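PDB 2P4G: hypothetical protein from Corynebacterium diphtheriae, which probably acts as an NADP-dependent reductase of the RibD C-terminal (dihydrofolate reductase-like) family, perhaps on a pyrimidine intermediate of riboflavin biosynthesis. Local coordinates for residues M57-L65 with S248-S256. Sequence-based numbering, arbitrary orientation.
Sequences MGDQTDADL and SSPNGLIFS. With EDO (1,2-ethanediol), chain J.
The ring of Phe255 points its far end at the first turn of helix 60-72, with Asp62 set along one edge: Asp62 CB lies in the ring plane, 3.7 Å from Phe255 CE1, and the Asp62 carboxylate is nearly coplanar with the ring. Its OD1 meets the same CE1 at 3.6 Å, an aromatic C-H turned toward a carboxylate oxygen. Farther out at the edge, near the ring plane, sits Asp59 OD1. Two aliphatic groups approach obliquely: Thr61 CG2, held anti to its backbone N, presses to 3.4 Å from Phe255 CE2, while Leu65 CD2 reaches Phe255 CD1 at 3.8 Å.

The polar link runs through Asp59, the helix N-cap. With chi1 at 65°, its carboxylate folds back over the helix start, where OD1 accepts from Asp62 N almost straight (3.0 Å, 176°). The other oxygen, OD2, accepts a hydrogen bond from Ser249 OG at 2.6 Å, on the syn side of OD2 and 22° out of the carboxylate plane. Ser249 OG in turn accepts from Leu253 N, so one serine hydroxyl ties the type I turn 249-252 to the helix cap. Leu253 comes at Asp59 from the opposite direction, its CD2 3.6 Å from Asp59 OD1 and also close to Met57 O.

Asp62 OD1 is bonded to Thr215 OG1 of strand 211-217, and OD2 accepts from an ethanediol probably left by the crystallisation liquor. The contact thus seats the start of helix 60-72 against the turn joining strands 237-248 and 254-260. Leu65 also packs on helix 18-23, strand 211-217 pairs alongside strand 254-260, and Ile254 packs on Tyr258 of the second subunit.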
# COMPACT_ATOMS: atom_id res chain seq x y z
N MSE A 57 6.26 -12.25 -4.31
CA MSE A 57 6.41 -11.23 -3.30
C MSE A 57 6.55 -11.82 -1.90
O MSE A 57 7.17 -11.22 -1.04
CB MSE A 57 5.25 -10.24 -3.36
CG MSE A 57 5.45 -9.22 -4.43
SE MSE A 57 4.29 -7.73 -4.22
CE MSE A 57 2.65 -8.74 -4.75
N GLY A 58 5.99 -13.00 -1.69
CA GLY A 58 5.99 -13.62 -0.38
C GLY A 58 7.32 -14.26 -0.08
O GLY A 58 8.10 -14.52 -0.99
N ASP A 59 7.58 -14.47 1.20
CA ASP A 59 8.73 -15.27 1.64
C ASP A 59 8.17 -16.45 2.43
O ASP A 59 6.96 -16.71 2.39
CB ASP A 59 9.75 -14.43 2.44
CG ASP A 59 9.19 -13.90 3.76
OD1 ASP A 59 8.01 -14.13 4.07
OD2 ASP A 59 9.95 -13.24 4.49
N GLN A 60 9.03 -17.16 3.14
CA GLN A 60 8.61 -18.35 3.87
C GLN A 60 7.73 -18.00 5.04
O GLN A 60 6.79 -18.71 5.32
CB GLN A 60 9.82 -19.15 4.36
CG GLN A 60 9.43 -20.56 4.84
CD GLN A 60 8.60 -21.31 3.80
OE1 GLN A 60 9.07 -21.55 2.69
NE2 GLN A 60 7.37 -21.69 4.16
N THR A 61 8.04 -16.92 5.73
CA THR A 61 7.22 -16.49 6.88
C THR A 61 5.78 -16.29 6.42
O THR A 61 4.86 -16.88 6.97
CB THR A 61 7.81 -15.24 7.55
OG1 THR A 61 9.16 -15.52 7.96
CG2 THR A 61 6.99 -14.85 8.74
N ASP A 62 5.62 -15.52 5.35
CA ASP A 62 4.32 -15.26 4.74
C ASP A 62 3.59 -16.53 4.30
O ASP A 62 2.38 -16.65 4.52
CB ASP A 62 4.50 -14.34 3.53
CG ASP A 62 3.19 -13.89 2.95
OD1 ASP A 62 2.46 -13.12 3.61
OD2 ASP A 62 2.86 -14.32 1.85
N ALA A 63 4.31 -17.48 3.68
CA ALA A 63 3.70 -18.76 3.27
C ALA A 63 3.25 -19.55 4.49
O ALA A 63 2.17 -20.14 4.50
CB ALA A 63 4.69 -19.63 2.40
N ASP A 64 4.08 -19.57 5.52
CA ASP A 64 3.71 -20.13 6.81
C ASP A 64 2.47 -19.50 7.42
O ASP A 64 1.63 -20.18 7.99
CB ASP A 64 4.84 -19.94 7.80
CG ASP A 64 6.06 -20.73 7.45
OD1 ASP A 64 6.03 -21.48 6.44
OD2 ASP A 64 7.06 -20.60 8.21
N LEU A 65 2.37 -18.19 7.34
CA LEU A 65 1.20 -17.49 7.88
C LEU A 65 -0.07 -17.87 7.12
O LEU A 65 -1.13 -18.04 7.71
CB LEU A 65 1.43 -15.97 7.82
CG LEU A 65 0.35 -15.09 8.43
CD1 LEU A 65 0.26 -15.40 9.89
CD2 LEU A 65 0.66 -13.60 8.17
N SER A 248 7.49 -8.11 11.39
CA SER A 248 8.20 -8.26 10.11
C SER A 248 9.03 -9.55 10.03
O SER A 248 9.41 -10.10 11.05
CB SER A 248 9.11 -7.04 9.87
OG SER A 248 10.26 -7.06 10.70
N SER A 249 9.28 -10.02 8.81
CA SER A 249 10.18 -11.16 8.55
C SER A 249 11.62 -10.69 8.37
O SER A 249 11.86 -9.49 8.23
CB SER A 249 9.73 -11.92 7.30
OG SER A 249 9.94 -11.18 6.12
N PRO A 250 12.59 -11.62 8.36
CA PRO A 250 13.98 -11.20 8.13
C PRO A 250 14.24 -10.69 6.72
O PRO A 250 15.24 -10.03 6.49
CB PRO A 250 14.80 -12.48 8.41
CG PRO A 250 13.83 -13.46 9.01
CD PRO A 250 12.48 -13.08 8.55
N ASN A 251 13.34 -11.01 5.79
CA ASN A 251 13.37 -10.44 4.44
C ASN A 251 12.67 -9.08 4.32
O ASN A 251 12.57 -8.54 3.23
CB ASN A 251 12.74 -11.43 3.47
CG ASN A 251 13.49 -12.74 3.43
OD1 ASN A 251 12.94 -13.79 3.73
ND2 ASN A 251 14.76 -12.69 3.07
N GLY A 252 12.18 -8.54 5.43
CA GLY A 252 11.66 -7.18 5.46
C GLY A 252 10.21 -7.07 5.04
O GLY A 252 9.72 -5.97 4.76
N LEU A 253 9.49 -8.20 5.03
CA LEU A 253 8.07 -8.17 4.79
C LEU A 253 7.38 -7.77 6.08
O LEU A 253 7.79 -8.21 7.16
CB LEU A 253 7.53 -9.52 4.32
CG LEU A 253 7.74 -9.93 2.84
CD1 LEU A 253 9.20 -10.21 2.56
CD2 LEU A 253 6.85 -11.14 2.49
N ILE A 254 6.37 -6.91 5.98
CA ILE A 254 5.64 -6.45 7.18
C ILE A 254 4.38 -7.29 7.22
O ILE A 254 3.75 -7.54 6.18
CB ILE A 254 5.25 -4.95 7.14
CG1 ILE A 254 6.47 -4.06 6.96
CG2 ILE A 254 4.51 -4.52 8.44
CD1 ILE A 254 6.09 -2.59 6.66
N PHE A 255 4.06 -7.77 8.41
CA PHE A 255 2.85 -8.49 8.63
C PHE A 255 2.03 -7.66 9.58
O PHE A 255 2.53 -7.23 10.62
CB PHE A 255 3.12 -9.86 9.22
CG PHE A 255 4.03 -10.69 8.39
CD1 PHE A 255 3.56 -11.32 7.24
CD2 PHE A 255 5.35 -10.84 8.72
CE1 PHE A 255 4.39 -12.06 6.48
CE2 PHE A 255 6.19 -11.60 7.95
CZ PHE A 255 5.71 -12.22 6.82
N SER A 256 0.77 -7.45 9.22
CA SER A 256 -0.13 -6.59 9.97
C SER A 256 -1.48 -7.29 10.08
O SER A 256 -1.92 -7.93 9.14
CB SER A 256 -0.31 -5.25 9.25
OG SER A 256 -0.98 -5.43 8.02
C1 EDO J . -0.80 -14.03 0.21
O1 EDO J . -0.29 -13.74 1.51
C2 EDO J . -2.32 -14.07 0.36
O2 EDO J . -3.06 -14.00 -0.89